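Local coordinates for aminotransferase (Neisseria meningitidis Z2491, PDB 3JTX), which probably catalyses pyridoxal-phosphate-dependent transfer of amino groups, as a class I and II family aminotransferase using a covalently held cofactor, at residues Ala15-Ala20 / Ala340-Leu345; Ala349-Leu354 / Glu389-Leu394. All coordinates share one frame; numbering follows the deposited sequence.

Interaction 1: residues Ala15-Ala20 / Ala340-Leu345; sequences ARLHEA and AFARNL
R343 leaves its helix with CG anti to its own carbonyl carbon (chi1 -78°), and the chain then runs extended from CG to NE, delivering the guanidinium to the carbonyl of A20. The grip is side-on: R343 NE lies 2.8 Å from A20 O, and R343 NH2 lies 2.9 Å from the same A20 O. Both N-H groups converge on one oxygen, which accounts for their bent angles of 149° and 142°. NH2 lies in the carbonyl plane, on a lone pair, whereas NE is tilted out of that plane; the oxygen itself sits almost in the plane of the guanidinium, at its edge.

Deeper in, the helices meet through carbon. L17 carries CD1 to 4.3 Å from A342 CB, a light apolar touch between buried residues; both side chains also touch P355 of strand 354-355. The contact thus lays the end of N-terminal helix 13-20 against helix 338-349, within the C-terminal part of the chain. A20 closes its helix, where main-chain oxygens generally lack an amide donor from a following turn and the helix dipole is negative. Two N-H groups from a cationic side chain supply that need at A20 O and would be expected to offset the partial negative charge of the helix end.

Interaction 2: residues Ala349-Leu354 / Glu389-Leu394; sequences AAIQVL and EDIVSL
The close part of this contact is a single methyl resting on the helix: I351 CD1 lies 3.9 Å from I391 CG1 and, on its neighbour one residue back, 4.0 Å from D390 CB. I351 reaches this position with CG1 anti to its carbonyl carbon (chi1 -64°) and chi2 at 166°, a conformation that stretches the longer branch away from the strand and over the helix. I391 has nearly the same pair of torsions, and the two isoleucine chains cross obliquely, touching through CD1 of one and CG1 of the other. Both residues are buried, and L345 of helix 338-349 packs on each of them.

The topology is a tight helix-to-strand turn: A350, with positive phi (59°), is the first residue to leave the helical conformation after helix 338-349, and the chain then enters strand 351-352, which pairs in parallel with strand 33-34. Helix 381-394, close to the C-terminus, packs against A349 and I351, the residues flanking A350, in the C-terminal part of the aminotransferase fold.

Toward the partly exposed side the fit slackens. A349 CB is 4.5 Å from L394 CD1, at the limit of van der Waals contact, and no hydrogen bond spans the two segments. Although D390 offers its CB to I351, OD2 of its carboxylate makes a salt bridge with NZ of K386, one turn earlier on the same helix. Near the helix end, S393 OG donates to D390 O at 3.1 Å, approaching from above the carbonyl plane, off the lone pairs; the amide of L394 reaches that same oxygen through a weak bond of 3.3 Å from its N.

How the interactions relate
Helix 338-349 connects the two contacts: interaction 1 uses its 340-345 turns, while interaction 2 begins at its last residue and continues into strand 351-352. Their centres are 12 Å apart and they meet directly, with L345 O 3.1 Å from I351 N, a probable hydrogen bond, and L345 CD1 3.6 Å from I391 CG1. Neither is wholly core or wholly surface; each includes two buried residues along with partly exposed ones. Interaction 1, the smaller at 129 Å² against 180 Å², adds a charged polar grip on a helix end to a slight apolar touch, whereas interaction 2 crosses between its segments by carbon contacts alone.

Interaction 1: residues Ala15-Ala20 / Ala340-Leu345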
# COMPACT_ATOMS: atom_id res chain seq x y z
N ALA A 15 -22.02 -6.47 2.81
CA ALA A 15 -22.55 -5.96 4.08
C ALA A 15 -23.97 -5.42 3.95
O ALA A 15 -24.73 -5.48 4.91
CB ALA A 15 -21.62 -4.88 4.67
N ARG A 16 -24.34 -4.92 2.79
CA ARG A 16 -25.67 -4.30 2.60
C ARG A 16 -26.83 -5.28 2.62
O ARG A 16 -27.99 -4.89 2.79
CB ARG A 16 -25.73 -3.50 1.31
CG ARG A 16 -24.89 -2.24 1.37
CD ARG A 16 -25.37 -1.26 0.34
NE ARG A 16 -24.80 -1.53 -0.98
CZ ARG A 16 -25.27 -1.02 -2.12
NH1 ARG A 16 -26.35 -0.23 -2.13
NH2 ARG A 16 -24.67 -1.32 -3.26
N LEU A 17 -26.52 -6.56 2.44
CA LEU A 17 -27.51 -7.59 2.58
C LEU A 17 -28.16 -7.52 3.98
O LEU A 17 -29.37 -7.66 4.11
CB LEU A 17 -26.89 -8.98 2.32
CG LEU A 17 -27.91 -10.09 2.08
CD1 LEU A 17 -28.75 -9.75 0.85
CD2 LEU A 17 -27.23 -11.47 1.96
N HIS A 18 -27.35 -7.24 5.00
CA HIS A 18 -27.81 -7.26 6.39
C HIS A 18 -28.94 -6.27 6.65
O HIS A 18 -29.99 -6.67 7.13
CB HIS A 18 -26.65 -7.02 7.37
CG HIS A 18 -27.05 -7.19 8.80
ND1 HIS A 18 -27.32 -8.42 9.36
CD2 HIS A 18 -27.26 -6.28 9.79
CE1 HIS A 18 -27.68 -8.27 10.62
NE2 HIS A 18 -27.64 -6.98 10.91
N GLU A 19 -28.74 -4.99 6.31
CA GLU A 19 -29.80 -3.97 6.47
C GLU A 19 -31.07 -4.42 5.74
O GLU A 19 -32.17 -4.30 6.28
CB GLU A 19 -29.38 -2.59 5.92
CG GLU A 19 -28.57 -1.69 6.86
CD GLU A 19 -28.03 -0.41 6.16
OE1 GLU A 19 -28.62 0.04 5.14
OE2 GLU A 19 -27.01 0.15 6.62
N ALA A 20 -30.90 -4.94 4.53
CA ALA A 20 -32.03 -5.36 3.69
C ALA A 20 -32.82 -6.56 4.25
O ALA A 20 -33.98 -6.75 3.89
CB ALA A 20 -31.54 -5.67 2.29
N ALA A 340 -36.63 -9.42 -3.18
CA ALA A 340 -37.59 -10.39 -2.65
C ALA A 340 -37.02 -11.81 -2.75
O ALA A 340 -37.26 -12.62 -1.86
CB ALA A 340 -38.93 -10.29 -3.37
N PHE A 341 -36.25 -12.09 -3.80
CA PHE A 341 -35.56 -13.38 -3.97
C PHE A 341 -34.57 -13.67 -2.82
O PHE A 341 -34.62 -14.71 -2.18
CB PHE A 341 -34.83 -13.39 -5.32
CG PHE A 341 -34.45 -14.76 -5.80
CD1 PHE A 341 -35.37 -15.56 -6.46
CD2 PHE A 341 -33.16 -15.22 -5.65
CE1 PHE A 341 -35.02 -16.83 -6.91
CE2 PHE A 341 -32.79 -16.49 -6.11
CZ PHE A 341 -33.72 -17.29 -6.74
N ALA A 342 -33.68 -12.72 -2.56
CA ALA A 342 -32.71 -12.86 -1.49
C ALA A 342 -33.40 -12.98 -0.13
O ALA A 342 -32.99 -13.78 0.72
CB ALA A 342 -31.71 -11.70 -1.50
N ARG A 343 -34.45 -12.19 0.08
CA ARG A 343 -35.21 -12.23 1.33
C ARG A 343 -35.87 -13.60 1.54
O ARG A 343 -35.85 -14.13 2.65
CB ARG A 343 -36.25 -11.12 1.37
CG ARG A 343 -35.63 -9.78 1.71
CD ARG A 343 -36.63 -8.65 1.63
NE ARG A 343 -36.02 -7.42 2.12
CZ ARG A 343 -36.49 -6.19 1.90
NH1 ARG A 343 -37.57 -5.98 1.16
NH2 ARG A 343 -35.83 -5.17 2.40
N ASN A 344 -36.42 -14.17 0.48
CA ASN A 344 -37.08 -15.49 0.58
C ASN A 344 -36.08 -16.63 0.86
O ASN A 344 -36.33 -17.51 1.70
CB ASN A 344 -37.89 -15.76 -0.69
CG ASN A 344 -38.80 -16.97 -0.57
OD1 ASN A 344 -39.43 -17.20 0.46
ND2 ASN A 344 -38.89 -17.75 -1.65
N LEU A 345 -34.93 -16.59 0.19
CA LEU A 345 -33.90 -17.61 0.41
C LEU A 345 -33.36 -17.58 1.83
O LEU A 345 -33.04 -18.63 2.40
CB LEU A 345 -32.74 -17.46 -0.59
CG LEU A 345 -33.04 -17.75 -2.07
CD1 LEU A 345 -31.72 -17.97 -2.82
CD2 LEU A 345 -33.96 -18.90 -2.25

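Interaction 2: residues Ala349-Leu354 / Glu389-Leu394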
# COMPACT_ATOMS: atom_id res chain seq x y z
N ALA A 349 -34.43 -20.70 4.02
CA ALA A 349 -33.32 -21.67 3.92
C ALA A 349 -31.99 -21.21 4.50
O ALA A 349 -30.99 -21.94 4.42
CB ALA A 349 -33.14 -22.08 2.47
N ALA A 350 -31.97 -20.02 5.09
CA ALA A 350 -30.75 -19.41 5.59
C ALA A 350 -29.72 -19.23 4.49
O ALA A 350 -28.53 -19.17 4.77
CB ALA A 350 -30.14 -20.24 6.78
N ILE A 351 -30.15 -19.15 3.23
CA ILE A 351 -29.20 -19.02 2.12
C ILE A 351 -28.99 -17.54 1.82
O ILE A 351 -29.96 -16.80 1.62
CB ILE A 351 -29.65 -19.76 0.84
CG1 ILE A 351 -29.73 -21.29 1.06
CG2 ILE A 351 -28.69 -19.43 -0.33
CD1 ILE A 351 -30.51 -22.05 -0.05
N GLN A 352 -27.73 -17.12 1.77
CA GLN A 352 -27.35 -15.74 1.50
C GLN A 352 -26.85 -15.56 0.04
O GLN A 352 -25.79 -16.08 -0.34
CB GLN A 352 -26.26 -15.30 2.48
CG GLN A 352 -26.65 -15.37 3.96
CD GLN A 352 -25.45 -15.18 4.89
OE1 GLN A 352 -24.58 -16.04 5.00
NE2 GLN A 352 -25.40 -14.04 5.56
N VAL A 353 -27.64 -14.84 -0.76
CA VAL A 353 -27.21 -14.40 -2.10
C VAL A 353 -27.26 -12.88 -2.17
O VAL A 353 -27.92 -12.25 -1.35
CB VAL A 353 -28.06 -15.03 -3.24
CG1 VAL A 353 -28.03 -16.55 -3.14
CG2 VAL A 353 -29.51 -14.51 -3.22
N LEU A 354 -26.57 -12.30 -3.14
CA LEU A 354 -26.45 -10.83 -3.22
C LEU A 354 -27.40 -10.23 -4.27
O LEU A 354 -27.24 -10.50 -5.47
CB LEU A 354 -25.01 -10.45 -3.57
CG LEU A 354 -24.64 -8.97 -3.33
CD1 LEU A 354 -24.76 -8.60 -1.85
CD2 LEU A 354 -23.23 -8.68 -3.83
N GLU A 389 -30.34 -27.24 -4.80
CA GLU A 389 -31.55 -28.03 -4.61
C GLU A 389 -32.60 -27.29 -3.79
O GLU A 389 -33.77 -27.28 -4.14
CB GLU A 389 -31.21 -29.36 -3.94
CG GLU A 389 -30.47 -30.32 -4.87
CD GLU A 389 -29.90 -31.53 -4.15
OE1 GLU A 389 -29.90 -31.55 -2.89
OE2 GLU A 389 -29.43 -32.46 -4.84
N ASP A 390 -32.17 -26.66 -2.70
CA ASP A 390 -33.09 -25.91 -1.84
C ASP A 390 -33.66 -24.69 -2.57
O ASP A 390 -34.85 -24.41 -2.43
CB ASP A 390 -32.39 -25.51 -0.53
CG ASP A 390 -32.06 -26.73 0.36
OD1 ASP A 390 -32.63 -27.81 0.14
OD2 ASP A 390 -31.23 -26.60 1.27
N ILE A 391 -32.83 -23.98 -3.34
CA ILE A 391 -33.32 -22.83 -4.10
C ILE A 391 -34.41 -23.29 -5.11
O ILE A 391 -35.48 -22.69 -5.19
CB ILE A 391 -32.17 -22.08 -4.82
CG1 ILE A 391 -31.24 -21.41 -3.80
CG2 ILE A 391 -32.72 -21.01 -5.78
CD1 ILE A 391 -29.87 -20.97 -4.34
N VAL A 392 -34.12 -24.35 -5.85
CA VAL A 392 -35.06 -24.87 -6.86
C VAL A 392 -36.41 -25.25 -6.25
O VAL A 392 -37.46 -24.92 -6.82
CB VAL A 392 -34.45 -26.08 -7.64
CG1 VAL A 392 -35.54 -26.88 -8.37
CG2 VAL A 392 -33.37 -25.59 -8.62
N SER A 393 -36.41 -25.92 -5.10
CA SER A 393 -37.69 -26.34 -4.52
C SER A 393 -38.54 -25.16 -4.05
O SER A 393 -39.76 -25.26 -4.03
CB SER A 393 -37.51 -27.37 -3.39
OG SER A 393 -36.72 -26.84 -2.35
N LEU A 394 -37.91 -24.04 -3.71
CA LEU A 394 -38.66 -22.82 -3.35
C LEU A 394 -39.25 -22.10 -4.58
O LEU A 394 -40.18 -21.29 -4.43
CB LEU A 394 -37.77 -21.83 -2.60
CG LEU A 394 -37.27 -22.26 -1.21
CD1 LEU A 394 -36.14 -21.32 -0.76
CD2 LEU A 394 -38.42 -22.29 -0.21